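Local coordinates for protein Exo-beta-1,4-mannosidase (Rhizomucor miehei, PDB 4LYP) that probably hydrolyses beta-1,4-linked mannosides from their non-reducing end, as a TIM-barrel glycoside hydrolase of family 5 that also has transglycosylation activity, at residues G150-W155 and E238-P243; Q161-I166 and T185-R190. One frame throughout, in Å; residues are numbered along the deposited sequence.

From the N terminus, the chain leaves strand 144-148 of the TIM barrel and enters the loop with residues 150-155, the first half of contact 1. It then forms helix 158-167, passes through a loop and enters helix 181-193. Contact 2 joins these two helices through residues 161-166 and 185-190 and closes a short loop. After helix 197-213 and strand 230-234 the chain returns with residues 238-243, which close the longer loop of contact 1. Contact 2 therefore lies within contact 1 along the sequence. The two also touch: Phe152 CZ lies 3.7 Å from Ala188 CB, so the loop that brings Trp153 to one guanidine pocket rests on helix 181-193.

Contact 1: residues G150-W155 and E238-P243; sequences GNFWQW and EPQEAP. With GAI (guanidine), chain C.
Glu238 reaches the edge of the Trp153 ring with its carboxylate, in a pocket that holds a bound guanidine. Its CB lies 3.6 Å from Trp153 NE1. CG is anti to the carbonyl carbon (chi1 -56°), and the extended chain carries CD toward the guanidine. Glu238 OE1 accepts a hydrogen bond from Trp153 NE1 at 2.8 Å. The bond is bent, with an N-H...O angle of 142°, and meets OE1 on its anti side, out of the carboxylate plane. The ring and the carboxylate stand nearly perpendicular. Guanidine N2 gives Glu238 OE1 a second bond at 2.8 Å. Glu238 OE2 takes guanidine N1 at 2.8 Å and is also bonded to His291 ND1.

Gln240 CG sits over the centre of the Phe152 ring as a CH-pi contact, 3.5 Å from the centroid. Gln240 CD reaches Trp153 CZ2 at 3.6 Å. Gln240 NE2 makes a nearly straight bond of 2.9 Å to Glu238 O, and also bonds Glu268 OE2. Phe152 CB packs on the same Glu238 O at 3.2 Å.

Each carboxylate oxygen thus has a protein and a guanidine partner, which fixes the group at the presumed sugar-binding end of the barrel.

Contact 2: residues Q161-I166 and T185-R190; sequences QYVAWI and TQFAAR
In this TIM barrel, helices 158-167 and 181-193, which lie between strands 144-148 and 230-234 in the sequence, cross each other. The axes of segments 161-166 and 185-190 approach to 8.4 Å and cross at 68°. The backbones come nearest at Val163 and Ala188, whose CA atoms are 6.5 Å apart.

Val163 carries most of the contact. Its CG1 is anti to the backbone N (chi1 171°), and the two methyls divide the work. CG1 faces Arg190 and lies over one face of the Phe187 ring in a CH-pi contact, 4.3 Å from the centroid. Val163 CG2 rests 3.8 Å from Ala188 O, and both methyls lie near Phe187 O. This places the valine against both side chain and backbone of the other helix. Ala164 is a minor neighbour of the ring, and Pro173 of the connecting loop also touches Phe187.

The guanidinium of Arg190 lies against the valine and the phenylalanine ring. The chain bends at chi3 (-67°), which turns the group back along its own helix. Its NH2 lies 3.0 Å above the plane of the Phe187 ring, toward the rim, and 3.3 Å from Val163 CG1. The valine methyl therefore touches both flat groups. What fixes the guanidinium is Arg190 NE, which donates a nearly straight hydrogen bond of 3.2 Å to a lone pair of Phe187 O.

Contact 1: residues G150-W155 and E238-P243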
loop_
_atom_site.group_PDB
_atom_site.type_symbol
_atom_site.label_atom_id
_atom_site.label_comp_id
_atom_site.label_asym_id
_atom_site.label_seq_id
_atom_site.Cartn_x
_atom_site.Cartn_y
_atom_site.Cartn_z
ATOM N N GLY A 150 3.831 -9.111 0.075
ATOM C CA GLY A 150 5.295 -9.007 0.106
ATOM C C GLY A 150 5.705 -7.628 -0.258
ATOM O O GLY A 150 4.831 -6.752 -0.426
ATOM N N ASN A 151 7.001 -7.438 -0.418
ATOM C CA ASN A 151 7.513 -6.063 -0.585
ATOM C C ASN A 151 8.821 -6.134 -1.295
ATOM O O ASN A 151 9.707 -6.889 -0.856
ATOM C CB ASN A 151 7.684 -5.416 0.789
ATOM C CG ASN A 151 7.956 -3.926 0.768
ATOM O OD1 ASN A 151 7.986 -3.264 -0.286
ATOM N ND2 ASN A 151 8.081 -3.386 1.959
ATOM N N PHE A 152 9.010 -5.419 -2.379
ATOM C CA PHE A 152 10.343 -5.337 -2.962
ATOM C C PHE A 152 11.289 -4.713 -1.935
ATOM O O PHE A 152 12.483 -5.106 -1.897
ATOM C CB PHE A 152 10.305 -4.546 -4.259
ATOM C CG PHE A 152 11.634 -4.588 -4.952
ATOM C CD1 PHE A 152 11.958 -5.681 -5.770
ATOM C CD2 PHE A 152 12.619 -3.600 -4.721
ATOM C CE1 PHE A 152 13.194 -5.781 -6.362
ATOM C CE2 PHE A 152 13.885 -3.706 -5.334
ATOM C CZ PHE A 152 14.151 -4.818 -6.156
ATOM N N TRP A 153 10.827 -3.676 -1.244
ATOM C CA TRP A 153 11.685 -2.841 -0.439
ATOM C C TRP A 153 11.941 -3.408 0.934
ATOM O O TRP A 153 11.360 -4.418 1.401
ATOM C CB TRP A 153 11.130 -1.406 -0.384
ATOM C CG TRP A 153 10.988 -0.842 -1.749
ATOM C CD1 TRP A 153 9.808 -0.583 -2.411
ATOM C CD2 TRP A 153 12.029 -0.512 -2.688
ATOM N NE1 TRP A 153 10.059 -0.141 -3.708
ATOM C CE2 TRP A 153 11.419 -0.082 -3.887
ATOM C CE3 TRP A 153 13.453 -0.580 -2.623
ATOM C CZ2 TRP A 153 12.157 0.282 -5.011
ATOM C CZ3 TRP A 153 14.169 -0.247 -3.765
ATOM C CH2 TRP A 153 13.540 0.190 -4.952
ATOM N N GLN A 154 12.827 -2.704 1.662
ATOM C CA GLN A 154 13.462 -3.260 2.874
ATOM C C GLN A 154 12.704 -3.025 4.143
ATOM O O GLN A 154 13.063 -3.584 5.194
ATOM C CB GLN A 154 14.887 -2.689 3.012
ATOM C CG GLN A 154 15.013 -1.190 3.371
ATOM C CD GLN A 154 14.924 -0.228 2.184
ATOM O OE1 GLN A 154 14.265 -0.470 1.159
ATOM N NE2 GLN A 154 15.605 0.927 2.338
ATOM N N TRP A 155 11.626 -2.231 4.123
ATOM C CA TRP A 155 10.962 -1.784 5.375
ATOM C C TRP A 155 10.095 -2.796 6.003
ATOM O O TRP A 155 9.646 -2.632 7.139
ATOM C CB TRP A 155 10.290 -0.459 5.146
ATOM C CG TRP A 155 9.288 -0.377 4.022
ATOM C CD1 TRP A 155 9.502 0.132 2.739
ATOM C CD2 TRP A 155 7.853 -0.727 4.118
ATOM N NE1 TRP A 155 8.323 0.108 2.045
ATOM C CE2 TRP A 155 7.290 -0.376 2.842
ATOM C CE3 TRP A 155 7.031 -1.280 5.084
ATOM C CZ2 TRP A 155 5.943 -0.552 2.547
ATOM C CZ3 TRP A 155 5.704 -1.428 4.798
ATOM C CH2 TRP A 155 5.144 -1.071 3.526
ATOM N N GLU A 238 5.478 -2.917 -5.201
ATOM C CA GLU A 238 6.465 -2.328 -6.138
ATOM C C GLU A 238 7.523 -3.314 -6.650
ATOM O O GLU A 238 8.705 -3.017 -6.579
ATOM C CB GLU A 238 7.110 -1.103 -5.543
ATOM C CG GLU A 238 6.098 -0.034 -5.117
ATOM C CD GLU A 238 6.718 1.280 -4.794
ATOM O OE1 GLU A 238 7.986 1.410 -4.809
ATOM O OE2 GLU A 238 5.947 2.274 -4.583
ATOM N N PRO A 239 7.141 -4.433 -7.278
ATOM C CA PRO A 239 8.180 -5.188 -7.988
ATOM C C PRO A 239 8.910 -4.294 -8.992
ATOM O O PRO A 239 8.290 -3.482 -9.652
ATOM C CB PRO A 239 7.402 -6.298 -8.701
ATOM C CG PRO A 239 6.056 -6.326 -8.084
ATOM C CD PRO A 239 5.788 -4.942 -7.543
ATOM N N GLN A 240 10.240 -4.427 -9.112
ATOM C CA GLN A 240 11.059 -3.572 -9.964
ATOM C C GLN A 240 11.419 -4.293 -11.265
ATOM O O GLN A 240 12.317 -5.124 -11.316
ATOM C CB GLN A 240 12.312 -3.111 -9.219
ATOM C CG GLN A 240 12.031 -2.318 -7.932
ATOM C CD GLN A 240 11.342 -1.008 -8.239
ATOM O OE1 GLN A 240 11.926 -0.118 -8.885
ATOM N NE2 GLN A 240 10.072 -0.859 -7.864
ATOM N N GLU A 241 10.688 -3.963 -12.337
ATOM C CA GLU A 241 10.939 -4.578 -13.675
ATOM C C GLU A 241 11.013 -6.104 -13.567
ATOM O O GLU A 241 11.956 -6.702 -14.129
ATOM C CB GLU A 241 12.190 -3.934 -14.293
ATOM C CG GLU A 241 11.911 -2.448 -14.519
ATOM C CD GLU A 241 12.627 -1.930 -15.743
ATOM O OE1 GLU A 241 12.227 -2.166 -16.961
ATOM O OE2 GLU A 241 13.644 -1.362 -15.522
ATOM N N ALA A 242 10.093 -6.733 -12.896
ATOM C CA ALA A 242 10.052 -8.182 -12.774
ATOM C C ALA A 242 9.564 -8.767 -14.112
ATOM O O ALA A 242 8.783 -8.140 -14.847
ATOM C CB ALA A 242 9.117 -8.546 -11.670
ATOM N N PRO A 243 9.962 -10.017 -14.436
ATOM C CA PRO A 243 9.573 -10.557 -15.736
ATOM C C PRO A 243 8.115 -10.906 -15.782
ATOM O O PRO A 243 7.477 -11.327 -14.764
ATOM C CB PRO A 243 10.442 -11.783 -15.877
ATOM C CG PRO A 243 10.855 -12.099 -14.500
ATOM C CD PRO A 243 10.864 -10.867 -13.691
HETATM C C GAI C . 9.035 4.110 -3.046
HETATM N N1 GAI C . 7.733 4.102 -3.332
HETATM N N2 GAI C . 9.780 3.267 -3.779
HETATM N N3 GAI C . 9.549 4.803 -2.093
#

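Contact 2: residues Q161-I166 and T185-R190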
loop_
_atom_site.group_PDB
_atom_site.type_symbol
_atom_site.label_atom_id
_atom_site.label_comp_id
_atom_site.label_asym_id
_atom_site.label_seq_id
_atom_site.Cartn_x
_atom_site.Cartn_y
_atom_site.Cartn_z
ATOM N N GLN A 161 15.275 -9.706 1.922
ATOM C CA GLN A 161 15.383 -10.637 3.033
ATOM C C GLN A 161 15.231 -12.076 2.530
ATOM O O GLN A 161 15.956 -12.949 2.988
ATOM C CB GLN A 161 14.386 -10.300 4.142
ATOM C CG GLN A 161 14.489 -11.271 5.298
ATOM C CD GLN A 161 15.871 -11.252 5.922
ATOM O OE1 GLN A 161 16.359 -10.194 6.327
ATOM N NE2 GLN A 161 16.540 -12.417 6.032
ATOM N N TYR A 162 14.263 -12.335 1.646
ATOM C CA TYR A 162 14.178 -13.707 1.095
ATOM C C TYR A 162 15.488 -14.085 0.423
ATOM O O TYR A 162 15.970 -15.235 0.575
ATOM C CB TYR A 162 13.009 -13.867 0.136
ATOM C CG TYR A 162 11.642 -13.958 0.747
ATOM C CD1 TYR A 162 10.874 -12.834 1.027
ATOM C CD2 TYR A 162 11.079 -15.183 1.088
ATOM C CE1 TYR A 162 9.606 -12.917 1.541
ATOM C CE2 TYR A 162 9.799 -15.283 1.585
ATOM C CZ TYR A 162 9.034 -14.155 1.787
ATOM O OH TYR A 162 7.755 -14.315 2.184
ATOM N N VAL A 163 16.091 -13.174 -0.355
ATOM C CA VAL A 163 17.373 -13.435 -0.974
ATOM C C VAL A 163 18.422 -13.735 0.071
ATOM O O VAL A 163 19.207 -14.688 -0.073
ATOM C CB VAL A 163 17.781 -12.285 -1.925
ATOM C CG1 VAL A 163 19.234 -12.456 -2.400
ATOM C CG2 VAL A 163 16.814 -12.190 -3.113
ATOM N N ALA A 164 18.474 -12.950 1.163
ATOM C CA ALA A 164 19.429 -13.227 2.237
ATOM C C ALA A 164 19.199 -14.604 2.826
ATOM O O ALA A 164 20.181 -15.317 3.185
ATOM C CB ALA A 164 19.275 -12.153 3.315
ATOM N N TRP A 165 17.954 -14.986 3.067
ATOM C CA TRP A 165 17.689 -16.344 3.554
ATOM C C TRP A 165 18.200 -17.405 2.623
ATOM O O TRP A 165 18.811 -18.374 3.087
ATOM C CB TRP A 165 16.232 -16.512 3.809
ATOM C CG TRP A 165 15.707 -15.905 5.102
ATOM C CD1 TRP A 165 16.356 -15.810 6.285
ATOM C CD2 TRP A 165 14.369 -15.399 5.332
ATOM N NE1 TRP A 165 15.536 -15.251 7.257
ATOM C CE2 TRP A 165 14.298 -15.003 6.712
ATOM C CE3 TRP A 165 13.222 -15.274 4.538
ATOM C CZ2 TRP A 165 13.125 -14.529 7.277
ATOM C CZ3 TRP A 165 12.060 -14.828 5.140
ATOM C CH2 TRP A 165 12.014 -14.440 6.502
ATOM N N ILE A 166 18.014 -17.255 1.324
ATOM C CA ILE A 166 18.444 -18.291 0.409
ATOM C C ILE A 166 19.944 -18.357 0.269
ATOM O O ILE A 166 20.520 -19.453 0.239
ATOM C CB ILE A 166 17.758 -18.064 -0.994
ATOM C CG1 ILE A 166 16.226 -18.165 -0.886
ATOM C CG2 ILE A 166 18.334 -19.098 -2.016
ATOM C CD1 ILE A 166 15.724 -19.430 -0.215
ATOM N N THR A 185 18.666 -2.642 -5.418
ATOM C CA THR A 185 17.729 -3.202 -6.360
ATOM C C THR A 185 18.277 -4.435 -7.036
ATOM O O THR A 185 17.579 -5.392 -7.164
ATOM C CB THR A 185 17.242 -2.151 -7.411
ATOM O OG1 THR A 185 16.551 -1.098 -6.754
ATOM C CG2 THR A 185 16.328 -2.746 -8.466
ATOM N N GLN A 186 19.533 -4.418 -7.468
ATOM C CA GLN A 186 20.109 -5.619 -8.131
ATOM C C GLN A 186 20.174 -6.775 -7.160
ATOM O O GLN A 186 19.932 -7.944 -7.530
ATOM C CB GLN A 186 21.545 -5.292 -8.642
ATOM C CG GLN A 186 21.562 -4.435 -9.877
ATOM C CD GLN A 186 22.818 -4.498 -10.695
ATOM O OE1 GLN A 186 23.216 -3.501 -11.233
ATOM N NE2 GLN A 186 23.404 -5.699 -10.875
ATOM N N PHE A 187 20.415 -6.486 -5.869
ATOM C CA PHE A 187 20.513 -7.517 -4.834
ATOM C C PHE A 187 19.114 -8.157 -4.674
ATOM O O PHE A 187 18.976 -9.392 -4.741
ATOM C CB PHE A 187 20.959 -6.919 -3.511
ATOM C CG PHE A 187 21.053 -7.914 -2.407
ATOM C CD1 PHE A 187 19.931 -8.158 -1.610
ATOM C CD2 PHE A 187 22.293 -8.477 -2.053
ATOM C CE1 PHE A 187 19.966 -9.105 -0.549
ATOM C CE2 PHE A 187 22.372 -9.304 -0.938
ATOM C CZ PHE A 187 21.202 -9.670 -0.204
ATOM N N ALA A 188 18.078 -7.348 -4.443
ATOM C CA ALA A 188 16.770 -7.841 -4.142
ATOM C C ALA A 188 16.078 -8.448 -5.376
ATOM O O ALA A 188 15.278 -9.403 -5.238
ATOM C CB ALA A 188 15.919 -6.756 -3.560
ATOM N N ALA A 189 16.360 -7.934 -6.572
ATOM C CA ALA A 189 15.720 -8.448 -7.777
ATOM C C ALA A 189 16.168 -9.859 -8.120
ATOM O O ALA A 189 15.546 -10.505 -8.946
ATOM C CB ALA A 189 15.928 -7.499 -8.952
ATOM N N ARG A 190 17.261 -10.346 -7.506
ATOM C CA ARG A 190 17.629 -11.760 -7.628
ATOM C C ARG A 190 16.485 -12.655 -7.239
ATOM O O ARG A 190 16.383 -13.794 -7.734
ATOM C CB ARG A 190 18.859 -12.077 -6.812
ATOM C CG ARG A 190 20.114 -11.378 -7.355
ATOM C CD ARG A 190 21.383 -11.863 -6.714
ATOM N NE ARG A 190 21.367 -11.476 -5.352
ATOM C CZ ARG A 190 22.284 -11.872 -4.423
ATOM N NH1 ARG A 190 23.185 -12.794 -4.750
ATOM N NH2 ARG A 190 22.262 -11.439 -3.151
#